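Long-range contact in 11R-lipoxygenase (PDB 3VF1), which probably oxygenates polyunsaturated fatty acids at a non-heme iron centre, as a calcium-regulated 11R-lipoxygenase with a C2-like PLAT domain: residues Q175-A183 / L394-V405. Residues are numbered along the deposited sequence; the frame is centred on the assembly and turned at random.
Sequences QDLPGFVDA and LRCHLMMEPTAV. With FE2 (Fe (II) ion), chain E.
Val181 N donates a nearly straight hydrogen bond (175°) to Glu401 OE2, 3.0 Å away, and so ties an irregular segment, 175-183, to the long helix 369-410 of the lipoxygenase catalytic domain, which also carries the iron ligand His397. The donor stands well above the carboxylate plane, and Val181 CG1 lies 3.4 Å from the same OE2. Glu401 reaches across with CG anti to the backbone N (chi1 -173°) and an extended chain, bringing its carboxylate against CB of Phe180. Beside this polar link, Val405 CG2 packs on Val181 CB at 3.8 Å.

At the other end Pro178 presses its ring onto the helix: CG meets Met399 SD at 3.7 Å, CD faces Leu394 CD1, and CB rests near Pro402 CG. Between the two zones a water sits within hydrogen-bonding distance of both Gly179 O (2.9 Å) and Leu398 O (2.7 Å). Farther out, helix 428-438 fixes the carboxylate, Arg436 forming a salt bridge with OE2 and Asn432 a hydrogen bond with OE1. An alanine in place of Glu401 is likely to leave Val181 N and Asn432 without this acceptor and Arg436 without this salt bridge. The helix widens into a pi-type turn at 394-398, closed by Met399 N bonding to Leu394 O, and within that turn His397 NE2 binds the iron at 2.2 Å.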
loop_
_atom_site.group_PDB
_atom_site.type_symbol
_atom_site.label_atom_id
_atom_site.label_comp_id
_atom_site.label_asym_id
_atom_site.label_seq_id
_atom_site.Cartn_x
_atom_site.Cartn_y
_atom_site.Cartn_z
ATOM N N GLN A 175 -16.433 -9.654 -9.466
ATOM C CA GLN A 175 -15.911 -10.431 -10.586
ATOM C C GLN A 175 -14.446 -10.119 -10.897
ATOM O O GLN A 175 -14.073 -8.963 -11.091
ATOM C CB GLN A 175 -16.773 -10.195 -11.827
ATOM C CG GLN A 175 -17.033 -11.451 -12.647
ATOM C CD GLN A 175 -18.259 -11.325 -13.534
ATOM O OE1 GLN A 175 -19.091 -10.438 -13.341
ATOM N NE2 GLN A 175 -18.377 -12.218 -14.511
ATOM N N ASP A 176 -13.628 -11.168 -10.939
ATOM C CA ASP A 176 -12.219 -11.059 -11.306
ATOM C C ASP A 176 -11.459 -10.044 -10.455
ATOM O O ASP A 176 -10.663 -9.260 -10.970
ATOM C CB ASP A 176 -12.083 -10.706 -12.790
ATOM C CG ASP A 176 -12.515 -11.838 -13.698
ATOM O OD1 ASP A 176 -12.382 -13.008 -13.288
ATOM O OD2 ASP A 176 -12.986 -11.561 -14.821
ATOM N N LEU A 177 -11.707 -10.070 -9.150
ATOM C CA LEU A 177 -10.994 -9.207 -8.216
ATOM C C LEU A 177 -10.831 -9.909 -6.873
ATOM O O LEU A 177 -11.543 -10.870 -6.580
ATOM C CB LEU A 177 -11.745 -7.887 -8.024
ATOM C CG LEU A 177 -11.755 -6.922 -9.213
ATOM C CD1 LEU A 177 -12.662 -5.736 -8.927
ATOM C CD2 LEU A 177 -10.345 -6.446 -9.538
ATOM N N PRO A 178 -9.887 -9.431 -6.049
ATOM C CA PRO A 178 -9.712 -9.995 -4.708
ATOM C C PRO A 178 -10.949 -9.764 -3.850
ATOM O O PRO A 178 -11.731 -8.858 -4.140
ATOM C CB PRO A 178 -8.528 -9.201 -4.140
ATOM C CG PRO A 178 -7.856 -8.580 -5.318
ATOM C CD PRO A 178 -8.933 -8.343 -6.321
ATOM N N GLY A 179 -11.126 -10.573 -2.813
ATOM C CA GLY A 179 -12.216 -10.368 -1.879
ATOM C C GLY A 179 -12.039 -9.045 -1.160
ATOM O O GLY A 179 -10.953 -8.465 -1.174
ATOM N N PHE A 180 -13.105 -8.560 -0.535
ATOM C CA PHE A 180 -13.054 -7.291 0.177
ATOM C C PHE A 180 -14.070 -7.274 1.310
ATOM O O PHE A 180 -14.964 -8.115 1.359
ATOM C CB PHE A 180 -13.308 -6.128 -0.786
ATOM C CG PHE A 180 -14.589 -6.251 -1.566
ATOM C CD1 PHE A 180 -14.673 -7.103 -2.655
ATOM C CD2 PHE A 180 -15.703 -5.504 -1.216
ATOM C CE1 PHE A 180 -15.848 -7.216 -3.376
ATOM C CE2 PHE A 180 -16.880 -5.610 -1.935
ATOM C CZ PHE A 180 -16.954 -6.467 -3.017
ATOM N N VAL A 181 -13.923 -6.320 2.224
ATOM C CA VAL A 181 -14.831 -6.211 3.358
ATOM C C VAL A 181 -16.190 -5.698 2.903
ATOM O O VAL A 181 -16.284 -4.944 1.933
ATOM C CB VAL A 181 -14.281 -5.256 4.438
ATOM C CG1 VAL A 181 -14.349 -3.810 3.961
ATOM C CG2 VAL A 181 -15.056 -5.425 5.736
ATOM N N ASP A 182 -17.240 -6.112 3.604
ATOM C CA ASP A 182 -18.587 -5.644 3.313
ATOM C C ASP A 182 -18.849 -4.335 4.048
ATOM O O ASP A 182 -19.015 -4.318 5.267
ATOM C CB ASP A 182 -19.620 -6.692 3.732
ATOM C CG ASP A 182 -21.043 -6.268 3.418
ATOM O OD1 ASP A 182 -21.254 -5.084 3.078
ATOM O OD2 ASP A 182 -21.954 -7.117 3.516
ATOM N N ALA A 183 -18.881 -3.240 3.296
ATOM C CA ALA A 183 -19.150 -1.924 3.861
ATOM C C ALA A 183 -19.586 -0.971 2.758
ATOM O O ALA A 183 -18.950 -0.891 1.709
ATOM C CB ALA A 183 -17.917 -1.390 4.566
ATOM N N LEU A 394 -4.552 -2.140 -7.581
ATOM C CA LEU A 394 -4.767 -3.583 -7.523
ATOM C C LEU A 394 -3.721 -4.297 -6.670
ATOM O O LEU A 394 -4.053 -4.930 -5.667
ATOM C CB LEU A 394 -4.771 -4.194 -8.925
ATOM C CG LEU A 394 -4.877 -5.723 -8.932
ATOM C CD1 LEU A 394 -6.162 -6.175 -8.249
ATOM C CD2 LEU A 394 -4.797 -6.278 -10.346
ATOM N N ARG A 395 -2.459 -4.191 -7.070
ATOM C CA ARG A 395 -1.408 -5.026 -6.500
ATOM C C ARG A 395 -0.982 -4.623 -5.086
ATOM O O ARG A 395 -0.259 -5.365 -4.423
ATOM C CB ARG A 395 -0.197 -5.062 -7.437
ATOM C CG ARG A 395 -0.438 -5.867 -8.704
ATOM C CD ARG A 395 0.816 -5.980 -9.559
ATOM N NE ARG A 395 1.893 -6.694 -8.877
ATOM C CZ ARG A 395 1.989 -8.020 -8.796
ATOM N NH1 ARG A 395 1.065 -8.801 -9.344
ATOM N NH2 ARG A 395 3.011 -8.570 -8.156
ATOM N N CYS A 396 -1.423 -3.457 -4.624
ATOM C CA CYS A 396 -1.163 -3.046 -3.245
ATOM C C CYS A 396 -2.455 -2.964 -2.438
ATOM O O CYS A 396 -2.656 -3.733 -1.498
ATOM C CB CYS A 396 -0.431 -1.699 -3.190
ATOM S SG CYS A 396 1.292 -1.742 -3.737
ATOM N N HIS A 397 -3.325 -2.030 -2.806
ATOM C CA HIS A 397 -4.548 -1.792 -2.048
ATOM C C HIS A 397 -5.462 -3.019 -2.012
ATOM O O HIS A 397 -5.751 -3.550 -0.940
ATOM C CB HIS A 397 -5.306 -0.585 -2.613
ATOM C CG HIS A 397 -4.716 0.736 -2.225
ATOM N ND1 HIS A 397 -5.361 1.619 -1.386
ATOM C CD2 HIS A 397 -3.541 1.322 -2.557
ATOM C CE1 HIS A 397 -4.610 2.694 -1.220
ATOM N NE2 HIS A 397 -3.501 2.538 -1.919
ATOM N N LEU A 398 -5.914 -3.468 -3.178
ATOM C CA LEU A 398 -6.925 -4.520 -3.248
ATOM C C LEU A 398 -6.388 -5.910 -2.897
ATOM O O LEU A 398 -7.079 -6.697 -2.254
ATOM C CB LEU A 398 -7.572 -4.542 -4.636
ATOM C CG LEU A 398 -8.260 -3.239 -5.056
ATOM C CD1 LEU A 398 -8.982 -3.415 -6.383
ATOM C CD2 LEU A 398 -9.226 -2.756 -3.983
ATOM N N MET A 399 -5.164 -6.214 -3.313
ATOM C CA MET A 399 -4.590 -7.538 -3.072
ATOM C C MET A 399 -4.235 -7.768 -1.602
ATOM O O MET A 399 -4.113 -8.910 -1.161
ATOM C CB MET A 399 -3.352 -7.754 -3.947
ATOM C CG MET A 399 -3.671 -8.109 -5.396
ATOM S SD MET A 399 -4.395 -9.754 -5.576
ATOM C CE MET A 399 -2.986 -10.802 -5.219
ATOM N N MET A 400 -4.074 -6.690 -0.843
ATOM C CA MET A 400 -3.696 -6.808 0.563
ATOM C C MET A 400 -4.895 -6.760 1.508
ATOM O O MET A 400 -4.795 -7.189 2.656
ATOM C CB MET A 400 -2.705 -5.706 0.947
ATOM C CG MET A 400 -1.305 -5.889 0.380
ATOM S SD MET A 400 -0.543 -7.444 0.874
ATOM C CE MET A 400 -0.760 -8.419 -0.611
ATOM N N GLU A 401 -6.025 -6.247 1.035
ATOM C CA GLU A 401 -7.195 -6.086 1.894
ATOM C C GLU A 401 -7.679 -7.414 2.488
ATOM O O GLU A 401 -8.031 -7.474 3.667
ATOM C CB GLU A 401 -8.338 -5.407 1.135
ATOM C CG GLU A 401 -9.532 -5.064 2.012
ATOM C CD GLU A 401 -10.666 -4.428 1.235
ATOM O OE1 GLU A 401 -10.447 -4.030 0.070
ATOM O OE2 GLU A 401 -11.780 -4.327 1.791
ATOM N N PRO A 402 -7.700 -8.482 1.675
ATOM C CA PRO A 402 -8.177 -9.785 2.151
ATOM C C PRO A 402 -7.490 -10.262 3.432
ATOM O O PRO A 402 -8.123 -10.940 4.238
ATOM C CB PRO A 402 -7.844 -10.721 0.990
ATOM C CG PRO A 402 -7.868 -9.846 -0.207
ATOM C CD PRO A 402 -7.336 -8.522 0.248
ATOM N N THR A 403 -6.218 -9.915 3.616
ATOM C CA THR A 403 -5.481 -10.357 4.796
ATOM C C THR A 403 -5.988 -9.641 6.041
ATOM O O THR A 403 -5.957 -10.198 7.139
ATOM C CB THR A 403 -3.962 -10.119 4.660
ATOM O OG1 THR A 403 -3.682 -8.714 4.690
ATOM C CG2 THR A 403 -3.430 -10.729 3.365
ATOM N N ALA A 404 -6.458 -8.411 5.871
ATOM C CA ALA A 404 -7.019 -7.653 6.983
ATOM C C ALA A 404 -8.361 -8.248 7.385
ATOM O O ALA A 404 -8.636 -8.439 8.567
ATOM C CB ALA A 404 -7.180 -6.188 6.602
ATOM N N VAL A 405 -9.189 -8.547 6.390
ATOM C CA VAL A 405 -10.515 -9.104 6.635
ATOM C C VAL A 405 -10.418 -10.481 7.288
ATOM O O VAL A 405 -11.158 -10.787 8.222
ATOM C CB VAL A 405 -11.328 -9.216 5.328
ATOM C CG1 VAL A 405 -12.661 -9.902 5.584
ATOM C CG2 VAL A 405 -11.543 -7.839 4.717
HETATM FE FE FE2 E . -2.117 4.193 -1.894
HETATM O O HOH W 1 -9.666 -6.061 -2.263
HETATM O O HOH W 2 -2.889 6.368 -2.322
#